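Globin II, extracellular (Lumbricus terrestris, PDB 1X9F) probably carries oxygen as a haem-binding globin subunit of the giant extracellular haemoglobin (erythrocruorin) of the earthworm, seen here with carbon monoxide bound. Local coordinates at residues 60-63 and 64-68; 76-79 and 80-83; 92-95 and 96-99; 99-103 and 104-108; 133-136 and 137-140. All coordinates share one frame; numbering follows the deposited sequence.

Interaction 1. Residues 60-63 and 64-68; sequences AFIA and HADRV. Unlike the reference sequence in segment 64-68: Asp66 (reference Glu). With CMO (carbon monoxide), chain P; HEM (protoporphyrin IX containing Fe), chain O.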
# COMPACT_ATOMS: atom_id res chain seq x y z
N ALA B 60 27.72 -0.72 39.28
CA ALA B 60 28.10 -2.04 39.78
C ALA B 60 26.92 -2.73 40.46
O ALA B 60 26.81 -3.96 40.42
CB ALA B 60 29.27 -1.93 40.74
N PHE B 61 26.05 -1.95 41.09
CA PHE B 61 24.89 -2.54 41.71
C PHE B 61 23.85 -2.95 40.68
O PHE B 61 23.21 -4.00 40.82
CB PHE B 61 24.26 -1.64 42.75
CG PHE B 61 23.21 -2.34 43.53
CD1 PHE B 61 23.57 -3.20 44.56
CD2 PHE B 61 21.87 -2.23 43.16
CE1 PHE B 61 22.61 -3.91 45.26
CE2 PHE B 61 20.90 -2.94 43.86
CZ PHE B 61 21.27 -3.78 44.92
N ILE B 62 23.65 -2.11 39.67
CA ILE B 62 22.72 -2.43 38.59
C ILE B 62 23.13 -3.75 37.98
O ILE B 62 22.31 -4.64 37.79
CB ILE B 62 22.71 -1.34 37.49
CG1 ILE B 62 22.43 0.06 38.05
CG2 ILE B 62 21.70 -1.69 36.39
CD1 ILE B 62 21.07 0.23 38.63
N ALA B 63 24.42 -3.85 37.65
CA ALA B 63 24.97 -5.03 36.98
C ALA B 63 24.66 -6.26 37.80
O ALA B 63 24.17 -7.27 37.28
CB ALA B 63 26.47 -4.88 36.79
N HIS B 64 24.91 -6.15 39.10
CA HIS B 64 24.60 -7.20 40.04
C HIS B 64 23.11 -7.57 40.05
O HIS B 64 22.76 -8.75 40.06
CB HIS B 64 25.06 -6.82 41.44
CG HIS B 64 24.42 -7.66 42.49
ND1 HIS B 64 24.79 -8.97 42.71
CD2 HIS B 64 23.38 -7.42 43.31
CE1 HIS B 64 24.03 -9.49 43.65
NE2 HIS B 64 23.15 -8.57 44.03
N ALA B 65 22.25 -6.56 40.05
CA ALA B 65 20.81 -6.79 40.11
C ALA B 65 20.30 -7.39 38.80
O ALA B 65 19.45 -8.29 38.83
CB ALA B 65 20.08 -5.50 40.45
N ASP B 66 20.79 -6.88 37.67
CA ASP B 66 20.51 -7.49 36.36
C ASP B 66 20.98 -8.95 36.36
O ASP B 66 20.32 -9.83 35.80
CB ASP B 66 21.17 -6.70 35.21
CG ASP B 66 20.23 -5.67 34.55
OD1 ASP B 66 20.37 -5.42 33.32
OD2 ASP B 66 19.33 -5.07 35.17
N ARG B 67 22.12 -9.21 37.01
CA ARG B 67 22.68 -10.56 37.09
C ARG B 67 21.76 -11.49 37.88
O ARG B 67 21.53 -12.63 37.46
CB ARG B 67 24.05 -10.48 37.76
CG ARG B 67 25.07 -11.44 37.22
CD ARG B 67 26.50 -10.92 37.28
NE ARG B 67 26.85 -10.26 38.54
CZ ARG B 67 27.45 -9.08 38.64
NH1 ARG B 67 27.80 -8.41 37.54
NH2 ARG B 67 27.73 -8.56 39.83
N VAL B 68 21.24 -11.00 38.99
CA VAL B 68 20.32 -11.76 39.83
C VAL B 68 19.06 -12.11 39.09
O VAL B 68 18.62 -13.27 39.11
CB VAL B 68 19.91 -10.95 41.06
CG1 VAL B 68 18.84 -11.70 41.87
CG2 VAL B 68 21.12 -10.62 41.90
C CMO P . 21.26 -11.88 44.69
O CMO P . 21.27 -10.65 44.97
CHA HEM O . 24.98 -13.22 43.80
CHB HEM O . 20.85 -15.22 42.12
CHC HEM O . 18.66 -14.34 46.41
CHD HEM O . 22.87 -12.56 48.17
C1A HEM O . 23.97 -13.79 42.89
C2A HEM O . 24.30 -14.05 41.57
C3A HEM O . 23.09 -14.65 41.01
C4A HEM O . 22.20 -14.66 42.19
CMA HEM O . 22.82 -15.13 39.60
CAA HEM O . 25.58 -13.74 40.83
CBA HEM O . 26.57 -14.88 40.81
CGA HEM O . 27.81 -14.33 40.13
O1A HEM O . 27.82 -14.23 38.88
O2A HEM O . 28.77 -14.00 40.85
C1B HEM O . 19.86 -15.13 43.19
C2B HEM O . 18.57 -15.56 42.97
C3B HEM O . 18.00 -15.32 44.17
C4B HEM O . 18.92 -14.77 45.03
CMB HEM O . 17.96 -16.15 41.73
CAB HEM O . 16.71 -15.60 44.35
CBB HEM O . 15.44 -15.94 44.43
C1C HEM O . 19.66 -13.71 47.28
C2C HEM O . 19.30 -13.27 48.54
C3C HEM O . 20.48 -12.78 49.03
C4C HEM O . 21.45 -12.94 48.04
CMC HEM O . 17.93 -13.37 49.16
CAC HEM O . 20.64 -12.19 50.39
CBC HEM O . 19.86 -11.15 50.74
C1D HEM O . 23.88 -12.60 47.08
C2D HEM O . 25.16 -12.07 47.26
C3D HEM O . 25.79 -12.23 46.05
C4D HEM O . 24.76 -12.88 45.21
CMD HEM O . 25.73 -11.45 48.52
CAD HEM O . 27.20 -11.85 45.67
CBD HEM O . 27.34 -10.35 45.48
CGD HEM O . 28.77 -10.10 45.05
O1D HEM O . 29.17 -10.57 43.96
O2D HEM O . 29.50 -9.44 45.81
NA HEM O . 22.74 -14.19 43.33
NB HEM O . 20.13 -14.65 44.43
NC HEM O . 20.97 -13.55 46.93
ND HEM O . 23.59 -13.09 45.85
FE HEM O . 21.88 -13.94 45.16
O HOH W 1 28.45 -5.97 39.24
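Phe61 and His64, three residues apart on helix 59-77, meet because both swing CG beside their own carbonyl carbon, chi1 being -171° in Phe61 and 163° in His64. CE1 of Phe61 comes 4.1 Å from CD2 of His64, the two ring planes inclined at 51°. From there the imidazole reaches over the haem: NE2 of His64 makes a weak hydrogen bond to the carbon monoxide oxygen, 3.0 Å away and poorly aligned. Replacing His64 by an alanine is likely to leave the ligand oxygen without its N-H partner and to open a gap beside Phe61. Val68, one turn on, lays CG2 over one face of the imidazole and also borders the ligand.

On the next flank, Arg67 bends back toward Ala63, whose O lies over one guanidinium face. NH2 of Arg67 donates to a water at 2.8 Å, and that water donates to Ala60 O, so it links the side chain to the preceding turn. Asp66 takes its carboxylate elsewhere, to Ser30. Ala63 and Arg67 also pack on the chain of Globin III. With Trp34 and Phe48 completing the carbon monoxide pocket, this is the distal-histidine side of a globin haem site.

Interaction 2. Residues 76-79 and 80-83; sequences ISTL and DQPA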
# COMPACT_ATOMS: atom_id res chain seq x y z
N ILE B 76 12.83 -19.47 36.27
CA ILE B 76 11.43 -19.37 35.85
C ILE B 76 11.23 -19.99 34.47
O ILE B 76 10.27 -20.73 34.25
CB ILE B 76 10.95 -17.90 35.87
CG1 ILE B 76 10.84 -17.39 37.32
CG2 ILE B 76 9.60 -17.76 35.15
CD1 ILE B 76 10.58 -15.90 37.44
N SER B 77 12.16 -19.72 33.56
CA SER B 77 12.02 -20.21 32.19
C SER B 77 12.04 -21.73 32.10
O SER B 77 11.52 -22.29 31.14
CB SER B 77 13.09 -19.60 31.27
OG SER B 77 14.36 -20.18 31.50
N THR B 78 12.64 -22.39 33.09
CA THR B 78 12.71 -23.86 33.08
C THR B 78 11.91 -24.51 34.20
O THR B 78 12.20 -25.65 34.57
CB THR B 78 14.16 -24.37 33.12
OG1 THR B 78 14.80 -23.93 34.33
CG2 THR B 78 15.00 -23.76 32.01
N LEU B 79 10.90 -23.82 34.72
CA LEU B 79 10.00 -24.45 35.68
C LEU B 79 9.36 -25.69 35.08
O LEU B 79 9.03 -26.64 35.80
CB LEU B 79 8.91 -23.48 36.14
CG LEU B 79 9.33 -22.44 37.17
CD1 LEU B 79 8.26 -21.38 37.32
CD2 LEU B 79 9.66 -23.07 38.52
N ASP B 80 9.20 -25.69 33.76
CA ASP B 80 8.65 -26.83 33.04
C ASP B 80 9.71 -27.87 32.65
O ASP B 80 9.37 -28.90 32.05
CB ASP B 80 7.88 -26.36 31.80
CG ASP B 80 8.77 -25.69 30.77
OD1 ASP B 80 9.56 -24.79 31.14
OD2 ASP B 80 8.75 -26.00 29.56
N GLN B 81 10.97 -27.61 32.97
CA GLN B 81 12.06 -28.56 32.71
C GLN B 81 12.83 -28.82 34.00
O GLN B 81 13.90 -28.24 34.23
CB GLN B 81 13.00 -28.04 31.62
CG GLN B 81 12.29 -27.57 30.36
CD GLN B 81 13.05 -26.47 29.67
OE1 GLN B 81 14.21 -26.65 29.29
NE2 GLN B 81 12.41 -25.32 29.50
N PRO B 82 12.28 -29.70 34.84
CA PRO B 82 12.82 -29.98 36.18
C PRO B 82 14.30 -30.34 36.23
O PRO B 82 15.01 -29.88 37.13
CB PRO B 82 11.96 -31.16 36.67
CG PRO B 82 11.26 -31.67 35.46
CD PRO B 82 11.07 -30.49 34.57
N ALA B 83 14.76 -31.16 35.29
CA ALA B 83 16.16 -31.57 35.25
C ALA B 83 17.11 -30.39 35.05
O ALA B 83 18.14 -30.28 35.72
CB ALA B 83 16.38 -32.62 34.17
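Gln81 folds back over Thr78, and the backbone between them closes a type I beta turn: Gln81 N donates to Thr78 O at 2.8 Å. The donor stands well above the plane of that carbonyl. The two side chains cross at about a right angle, with the methyl CG2 of Thr78 against the amide of Gln81, 3.9 Å from NE2. Asp80 brings its carboxylate to the same spot. Its CG sits between the backbone N and the carbonyl carbon (chi1 65°), which turns OD1 back toward the end of helix 59-77. NE2 of Gln81 reaches that OD1 in a weak hydrogen bond of 3.3 Å.

The next shell fixes these groups. Lys13 forms a salt bridge with Asp80 OD1 and a weak hydrogen bond with Ser77 O, so its positive charge probably eases the approach of these two acceptors, which lie 3.2 Å apart. Thr78 OG1 and Ser77 OG both bond back to Ile74 O in the last turn of the helix. The Gln81 amide has its stronger partner in Ser29 of the Globin III chain; an alanine in place of Gln81 would probably cost that subunit contact its hydrogen bond and uncover the Thr78 methyl.

Gln81 is also the N-cap residue of helix 82-96, so the turn joins that helix to the end of helix 59-77. Ile76 packs on helix 6-20, while Leu79 leans on Leu85 and on Cys133 and Ile137 of helix 127-142.

Interaction 3. Residues 92-95 and 96-99; sequences LQVQ and HEGR. With HEM (protoporphyrin IX containing Fe), chain O.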
# COMPACT_ATOMS: atom_id res chain seq x y z
N LEU B 92 23.39 -22.05 41.38
CA LEU B 92 23.09 -20.88 42.21
C LEU B 92 23.34 -21.16 43.69
O LEU B 92 23.89 -20.32 44.40
CB LEU B 92 21.63 -20.44 42.01
CG LEU B 92 21.21 -19.90 40.64
CD1 LEU B 92 19.70 -19.72 40.57
CD2 LEU B 92 21.92 -18.58 40.33
N GLN B 93 22.94 -22.35 44.13
CA GLN B 93 23.14 -22.77 45.51
C GLN B 93 24.62 -22.78 45.87
O GLN B 93 24.99 -22.38 46.97
CB GLN B 93 22.55 -24.16 45.76
CG GLN B 93 22.91 -24.74 47.12
CD GLN B 93 22.67 -26.22 47.19
OE1 GLN B 93 23.27 -27.00 46.44
NE2 GLN B 93 21.80 -26.63 48.10
N VAL B 94 25.45 -23.24 44.94
CA VAL B 94 26.90 -23.22 45.16
C VAL B 94 27.38 -21.77 45.33
O VAL B 94 28.24 -21.49 46.16
CB VAL B 94 27.68 -23.97 44.03
CG1 VAL B 94 29.18 -23.65 44.07
CG2 VAL B 94 27.46 -25.47 44.14
N GLN B 95 26.81 -20.85 44.56
CA GLN B 95 27.19 -19.45 44.64
C GLN B 95 26.71 -18.76 45.92
O GLN B 95 27.25 -17.72 46.29
CB GLN B 95 26.72 -18.68 43.42
CG GLN B 95 27.49 -19.01 42.16
CD GLN B 95 26.85 -18.48 40.90
OE1 GLN B 95 25.62 -18.31 40.83
NE2 GLN B 95 27.67 -18.21 39.89
N HIS B 96 25.71 -19.34 46.59
CA HIS B 96 25.18 -18.74 47.84
C HIS B 96 25.61 -19.43 49.14
O HIS B 96 25.62 -18.79 50.20
CB HIS B 96 23.65 -18.64 47.79
CG HIS B 96 23.16 -17.61 46.82
ND1 HIS B 96 23.07 -17.85 45.47
CD2 HIS B 96 22.77 -16.33 47.01
CE1 HIS B 96 22.63 -16.77 44.86
NE2 HIS B 96 22.44 -15.83 45.77
N GLU B 97 25.92 -20.73 49.08
CA GLU B 97 26.45 -21.47 50.23
C GLU B 97 27.78 -20.85 50.63
O GLU B 97 28.62 -20.55 49.77
CB GLU B 97 26.63 -22.96 49.90
CG GLU B 97 27.69 -23.21 48.83
CD GLU B 97 28.02 -24.68 48.61
OE1 GLU B 97 29.22 -25.02 48.63
OE2 GLU B 97 27.08 -25.49 48.42
N GLY B 98 27.99 -20.65 51.92
CA GLY B 98 29.14 -19.88 52.37
C GLY B 98 28.64 -18.55 52.90
O GLY B 98 28.97 -18.18 54.03
N ARG B 99 27.85 -17.85 52.10
CA ARG B 99 27.28 -16.57 52.53
C ARG B 99 26.29 -16.82 53.65
O ARG B 99 25.57 -17.84 53.64
CB ARG B 99 26.62 -15.88 51.34
CG ARG B 99 27.51 -15.87 50.13
CD ARG B 99 26.84 -15.47 48.84
NE ARG B 99 27.80 -15.42 47.74
CZ ARG B 99 28.77 -14.52 47.64
NH1 ARG B 99 28.93 -13.58 48.57
NH2 ARG B 99 29.60 -14.55 46.61
CHA HEM O . 24.98 -13.22 43.80
CHB HEM O . 20.85 -15.22 42.12
CHC HEM O . 18.66 -14.34 46.41
CHD HEM O . 22.87 -12.56 48.17
C1A HEM O . 23.97 -13.79 42.89
C2A HEM O . 24.30 -14.05 41.57
C3A HEM O . 23.09 -14.65 41.01
C4A HEM O . 22.20 -14.66 42.19
CMA HEM O . 22.82 -15.13 39.60
CAA HEM O . 25.58 -13.74 40.83
CBA HEM O . 26.57 -14.88 40.81
CGA HEM O . 27.81 -14.33 40.13
O1A HEM O . 27.82 -14.23 38.88
O2A HEM O . 28.77 -14.00 40.85
C1B HEM O . 19.86 -15.13 43.19
C2B HEM O . 18.57 -15.56 42.97
C3B HEM O . 18.00 -15.32 44.17
C4B HEM O . 18.92 -14.77 45.03
CMB HEM O . 17.96 -16.15 41.73
CAB HEM O . 16.71 -15.60 44.35
CBB HEM O . 15.44 -15.94 44.43
C1C HEM O . 19.66 -13.71 47.28
C2C HEM O . 19.30 -13.27 48.54
C3C HEM O . 20.48 -12.78 49.03
C4C HEM O . 21.45 -12.94 48.04
CMC HEM O . 17.93 -13.37 49.16
CAC HEM O . 20.64 -12.19 50.39
CBC HEM O . 19.86 -11.15 50.74
C1D HEM O . 23.88 -12.60 47.08
C2D HEM O . 25.16 -12.07 47.26
C3D HEM O . 25.79 -12.23 46.05
C4D HEM O . 24.76 -12.88 45.21
CMD HEM O . 25.73 -11.45 48.52
CAD HEM O . 27.20 -11.85 45.67
CBD HEM O . 27.34 -10.35 45.48
CGD HEM O . 28.77 -10.10 45.05
O1D HEM O . 29.17 -10.57 43.96
O2D HEM O . 29.50 -9.44 45.81
NA HEM O . 22.74 -14.19 43.33
NB HEM O . 20.13 -14.65 44.43
NC HEM O . 20.97 -13.55 46.93
ND HEM O . 23.59 -13.09 45.85
FE HEM O . 21.88 -13.94 45.16
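His96 and Leu92 set up the proximal side of the globin haem pocket, with His96 at the C-terminal end of helix 82-96 supplying the axial ligand of the iron. The imidazole is held through both its nitrogens. One, NE2 of His96, binds the haem iron at 2.1 Å; the other, ND1 of His96, donates to Leu92 O at 2.8 Å. CG of His96 lies anti to the carbonyl carbon (chi1 -70°), which brings ND1 back beside that oxygen. The ND1 bond is almost straight, 172° at the hydrogen, and the oxygen lies in the ring plane, although ND1 itself stands above the plane of the carbonyl. Held this way, the ring is restrained in its rotation about the iron bond, and the carbonyl is likely to make NE2 a somewhat stronger donor to the metal.

Leu92 points its side chain the same way, CD2 coming 3.6 Å from the haem methyl CMA. Gln95 runs out extended on the propionate side, with its amide against CBA of the haem; its NE2 has a weak hydrogen bond to a propionate of a second haem in the assembly.

Here the helix breaks off. Gln93 O accepts from both His96 N and Glu97 N, and Glu97 folds CG over Val94 O before the chain turns through Gly98. Arg99 then comes back as an extended arm, its guanidinium edge toward the helix end and one face toward the haem. NE of Arg99 donates 2.8 Å to Gln95 O, which lies near the guanidinium plane, while the propionate carbon CAD of the haem sits 3.6 Å above the centre of that plane.

Interaction 4. Residues 99-103 and 104-108; sequences RKIPD and NYFDA. With HEM (protoporphyrin IX containing Fe), chain O.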
# COMPACT_ATOMS: atom_id res chain seq x y z
N ARG B 99 27.85 -17.85 52.10
CA ARG B 99 27.28 -16.57 52.53
C ARG B 99 26.29 -16.82 53.65
O ARG B 99 25.57 -17.84 53.64
CB ARG B 99 26.62 -15.88 51.34
CG ARG B 99 27.51 -15.87 50.13
CD ARG B 99 26.84 -15.47 48.84
NE ARG B 99 27.80 -15.42 47.74
CZ ARG B 99 28.77 -14.52 47.64
NH1 ARG B 99 28.93 -13.58 48.57
NH2 ARG B 99 29.60 -14.55 46.61
N LYS B 100 26.25 -15.91 54.62
CA LYS B 100 25.35 -16.11 55.75
C LYS B 100 24.00 -15.49 55.42
O LYS B 100 23.73 -14.35 55.83
CB LYS B 100 25.95 -15.51 57.03
CG LYS B 100 27.34 -16.08 57.42
CD LYS B 100 27.82 -15.50 58.76
CE LYS B 100 29.04 -16.25 59.31
NZ LYS B 100 30.28 -15.99 58.52
N ILE B 101 23.18 -16.21 54.67
CA ILE B 101 21.88 -15.66 54.28
C ILE B 101 20.77 -16.38 55.04
O ILE B 101 20.44 -17.53 54.71
CB ILE B 101 21.65 -15.74 52.75
CG1 ILE B 101 22.86 -15.18 51.99
CG2 ILE B 101 20.38 -15.00 52.36
CD1 ILE B 101 22.85 -15.46 50.50
N PRO B 102 20.20 -15.73 56.05
CA PRO B 102 19.05 -16.30 56.75
C PRO B 102 17.80 -16.41 55.86
O PRO B 102 17.65 -15.64 54.91
CB PRO B 102 18.82 -15.32 57.91
CG PRO B 102 19.46 -14.05 57.48
CD PRO B 102 20.63 -14.44 56.64
N ASP B 103 16.93 -17.38 56.16
CA ASP B 103 15.68 -17.58 55.40
C ASP B 103 14.89 -16.28 55.33
O ASP B 103 14.28 -15.97 54.30
CB ASP B 103 14.77 -18.63 56.07
CG ASP B 103 15.44 -19.98 56.26
OD1 ASP B 103 16.38 -20.32 55.50
OD2 ASP B 103 15.07 -20.78 57.16
N ASN B 104 14.90 -15.57 56.45
CA ASN B 104 14.33 -14.25 56.59
C ASN B 104 14.59 -13.37 55.36
O ASN B 104 13.72 -12.60 54.94
CB ASN B 104 14.96 -13.68 57.86
CG ASN B 104 14.71 -12.22 58.05
OD1 ASN B 104 13.57 -11.76 57.96
ND2 ASN B 104 15.77 -11.48 58.34
N TYR B 105 15.79 -13.51 54.78
CA TYR B 105 16.17 -12.72 53.61
C TYR B 105 15.56 -13.23 52.30
O TYR B 105 14.98 -12.43 51.56
CB TYR B 105 17.68 -12.63 53.46
CG TYR B 105 18.38 -11.83 54.52
CD1 TYR B 105 19.76 -11.73 54.51
CD2 TYR B 105 17.68 -11.17 55.54
CE1 TYR B 105 20.44 -11.00 55.46
CE2 TYR B 105 18.35 -10.44 56.50
CZ TYR B 105 19.73 -10.36 56.46
OH TYR B 105 20.42 -9.64 57.41
N PHE B 106 15.70 -14.52 52.01
CA PHE B 106 15.03 -15.11 50.84
C PHE B 106 13.56 -14.80 50.91
O PHE B 106 12.90 -14.64 49.89
CB PHE B 106 15.20 -16.63 50.79
CG PHE B 106 16.57 -17.06 50.40
CD1 PHE B 106 17.48 -17.43 51.37
CD2 PHE B 106 16.95 -17.08 49.06
CE1 PHE B 106 18.76 -17.82 51.01
CE2 PHE B 106 18.22 -17.47 48.70
CZ PHE B 106 19.13 -17.84 49.68
N ASP B 107 13.06 -14.70 52.14
CA ASP B 107 11.67 -14.41 52.37
C ASP B 107 11.28 -12.99 51.94
O ASP B 107 10.26 -12.81 51.27
CB ASP B 107 11.32 -14.64 53.84
CG ASP B 107 9.83 -14.73 54.06
OD1 ASP B 107 9.24 -15.77 53.69
OD2 ASP B 107 9.16 -13.82 54.60
N ALA B 108 12.08 -12.00 52.32
CA ALA B 108 11.83 -10.62 51.91
C ALA B 108 11.96 -10.45 50.40
O ALA B 108 11.17 -9.74 49.77
CB ALA B 108 12.76 -9.67 52.63
CHA HEM O . 24.98 -13.22 43.80
CHB HEM O . 20.85 -15.22 42.12
CHC HEM O . 18.66 -14.34 46.41
CHD HEM O . 22.87 -12.56 48.17
C1A HEM O . 23.97 -13.79 42.89
C2A HEM O . 24.30 -14.05 41.57
C3A HEM O . 23.09 -14.65 41.01
C4A HEM O . 22.20 -14.66 42.19
CMA HEM O . 22.82 -15.13 39.60
CAA HEM O . 25.58 -13.74 40.83
CBA HEM O . 26.57 -14.88 40.81
CGA HEM O . 27.81 -14.33 40.13
O1A HEM O . 27.82 -14.23 38.88
O2A HEM O . 28.77 -14.00 40.85
C1B HEM O . 19.86 -15.13 43.19
C2B HEM O . 18.57 -15.56 42.97
C3B HEM O . 18.00 -15.32 44.17
C4B HEM O . 18.92 -14.77 45.03
CMB HEM O . 17.96 -16.15 41.73
CAB HEM O . 16.71 -15.60 44.35
CBB HEM O . 15.44 -15.94 44.43
C1C HEM O . 19.66 -13.71 47.28
C2C HEM O . 19.30 -13.27 48.54
C3C HEM O . 20.48 -12.78 49.03
C4C HEM O . 21.45 -12.94 48.04
CMC HEM O . 17.93 -13.37 49.16
CAC HEM O . 20.64 -12.19 50.39
CBC HEM O . 19.86 -11.15 50.74
C1D HEM O . 23.88 -12.60 47.08
C2D HEM O . 25.16 -12.07 47.26
C3D HEM O . 25.79 -12.23 46.05
C4D HEM O . 24.76 -12.88 45.21
CMD HEM O . 25.73 -11.45 48.52
CAD HEM O . 27.20 -11.85 45.67
CBD HEM O . 27.34 -10.35 45.48
CGD HEM O . 28.77 -10.10 45.05
O1D HEM O . 29.17 -10.57 43.96
O2D HEM O . 29.50 -9.44 45.81
NA HEM O . 22.74 -14.19 43.33
NB HEM O . 20.13 -14.65 44.43
NC HEM O . 20.97 -13.55 46.93
ND HEM O . 23.59 -13.09 45.85
FE HEM O . 21.88 -13.94 45.16
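Pro102 lies over the ring of Tyr105: its CG is 3.6 Å from the ring centroid and only 3° off the ring normal, a CH-pi contact squarely over the face. CD of the proline lies over the same face, 3.6 Å from CD1 of Tyr105, so the pyrrolidine bulge covers the aromatic surface rather than an edge of it. The tyrosine ring lies beneath the proline because chi1 of -68° turns CG away from its carbonyl carbon.

Ile101 is the second bump. Its branch CG2 enters the notch between the two aromatic residues, 3.8 Å from CB of Tyr105 and 3.5 Å from CE1 of Phe106, and the Ile101 and Phe106 side chains cross at about a right angle. The same methyl meets the haem at CAC, 3.4 Å away, while CD1 of Ile101 rests on the porphyrin margin near CHD. Phe106 lies on the same side of the haem, one face of its ring against the methyl CMC, offset toward the ring's rim.

The backbone fixes this relief. Pro102 is the N-cap residue of helix 103-121, and its O accepts from Tyr105 N at 2.8 Å; one step on, Asp107 N donates to Asp103 O. Farther out, Tyr105 packs on Glu43 and Ser44, and Phe106 on Ile141 of helix 127-142. An inverse gamma turn centred on Lys100 leads the chain into this start of a helix, whose first turn forms an apolar wall of the globin haem pocket.

Interaction 5. Residues 133-136 and 137-140; sequences CIDH and IEDG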
# COMPACT_ATOMS: atom_id res chain seq x y z
N CYS B 133 5.85 -20.67 43.18
CA CYS B 133 6.95 -20.91 42.25
C CYS B 133 8.25 -20.23 42.67
O CYS B 133 9.33 -20.78 42.44
CB CYS B 133 6.54 -20.52 40.82
SG CYS B 133 5.43 -21.74 40.07
N ILE B 134 8.18 -19.05 43.29
CA ILE B 134 9.39 -18.42 43.83
C ILE B 134 9.94 -19.24 45.01
O ILE B 134 11.16 -19.41 45.14
CB ILE B 134 9.15 -16.93 44.24
CG1 ILE B 134 8.72 -16.08 43.03
CG2 ILE B 134 10.42 -16.33 44.86
CD1 ILE B 134 9.66 -16.13 41.82
N ASP B 135 9.04 -19.76 45.85
CA ASP B 135 9.42 -20.67 46.93
C ASP B 135 10.19 -21.85 46.41
O ASP B 135 11.27 -22.17 46.90
CB ASP B 135 8.18 -21.19 47.66
CG ASP B 135 7.98 -20.52 49.00
OD1 ASP B 135 8.62 -19.48 49.26
OD2 ASP B 135 7.21 -20.98 49.87
N HIS B 136 9.60 -22.51 45.41
CA HIS B 136 10.22 -23.67 44.79
C HIS B 136 11.63 -23.35 44.30
O HIS B 136 12.53 -24.18 44.42
CB HIS B 136 9.39 -24.18 43.62
CG HIS B 136 9.96 -25.41 43.00
ND1 HIS B 136 10.29 -26.52 43.74
CD2 HIS B 136 10.27 -25.71 41.71
CE1 HIS B 136 10.79 -27.45 42.95
NE2 HIS B 136 10.78 -26.99 41.71
N ILE B 137 11.80 -22.15 43.76
CA ILE B 137 13.09 -21.75 43.21
C ILE B 137 14.09 -21.49 44.34
O ILE B 137 15.24 -21.93 44.27
CB ILE B 137 12.92 -20.55 42.25
CG1 ILE B 137 12.31 -21.02 40.93
CG2 ILE B 137 14.26 -19.85 42.00
CD1 ILE B 137 11.63 -19.92 40.11
N GLU B 138 13.63 -20.80 45.37
CA GLU B 138 14.47 -20.49 46.52
C GLU B 138 14.86 -21.73 47.34
O GLU B 138 15.97 -21.77 47.88
CB GLU B 138 13.82 -19.41 47.40
CG GLU B 138 13.78 -18.03 46.75
CD GLU B 138 13.15 -16.96 47.62
OE1 GLU B 138 13.64 -15.81 47.59
OE2 GLU B 138 12.16 -17.26 48.33
N ASP B 139 13.99 -22.73 47.42
CA ASP B 139 14.34 -23.98 48.09
C ASP B 139 15.61 -24.60 47.50
O ASP B 139 16.41 -25.20 48.22
CB ASP B 139 13.20 -25.01 48.02
CG ASP B 139 12.08 -24.71 48.99
OD1 ASP B 139 12.30 -23.98 49.98
OD2 ASP B 139 10.92 -25.17 48.85
N GLY B 140 15.78 -24.45 46.18
CA GLY B 140 16.95 -24.98 45.49
C GLY B 140 18.21 -24.14 45.66
O GLY B 140 19.31 -24.64 45.44
O HOH W 2 10.07 -26.69 46.52
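Glu138 lies across Ile134, one turn earlier on helix 127-142: its CD carbon comes 3.9 Å from the methyl CG2 of Ile134, the two side chains crossing at a slant. The glutamate chain is extended beyond CG, and its CG passes over Ile134 O, the oxygen that accepts from Glu138 N at 2.8 Å. At the far end OE2 of Glu138 comes 4.3 Å from OD1 of Asp135. These like charges would repel, but Asp135 OD1 forms a salt bridge with Lys110, which also touches Glu138 and probably offsets the strain.

Ile137 keeps to another flank. With chi1 at -75°, CG1 of Ile137 folds down beside Cys133 O, 3.3 Å away, while its backbone N donates to that oxygen. On the solvent side a water closes the turn from His136 to Asp139. It lies at the edge of the His136 ring, near its plane and 2.8 Å from ND1, and donates to Asp139 OD2 at 2.9 Å. Asp139 reaches it by folding its carboxylate back over Asp135 O, the acceptor for Asp139 N.

Each flank of the helix meets a different neighbour. Ile134 and Glu138 face helix 103-121, with Phe106 and Phe109 against Glu138, and Glu138 also borders the haem pocket. Ile137 packs among Ala75 and Ile76 of helix 59-77, Leu79 of the following turn, and Leu89 of helix 82-96. Cys133 ties this helix to the N-terminal segment through its disulfide with Cys4.

In the fold
Interactions 1, 3 and 4 share the haem. Interaction 1 is buried and supplies a polar group on the ligand side; interaction 3 gives the metal bond on the other; interaction 4, continuing from Arg99, adds an apolar wall, with His96 CD2 packed against Ile101 CD1 where the two meet. Interaction 2 is the surface contact, a polar turn beside a neighbouring subunit, yet it stands on the same helix 59-77 as interaction 1, the centres about 23 Å apart. Partly buried interaction 5 ties the groups together: Ile137 and Cys133 pack on Ile76 and Leu79 of interaction 2, and Gly140 touches Gln93 of interaction 3.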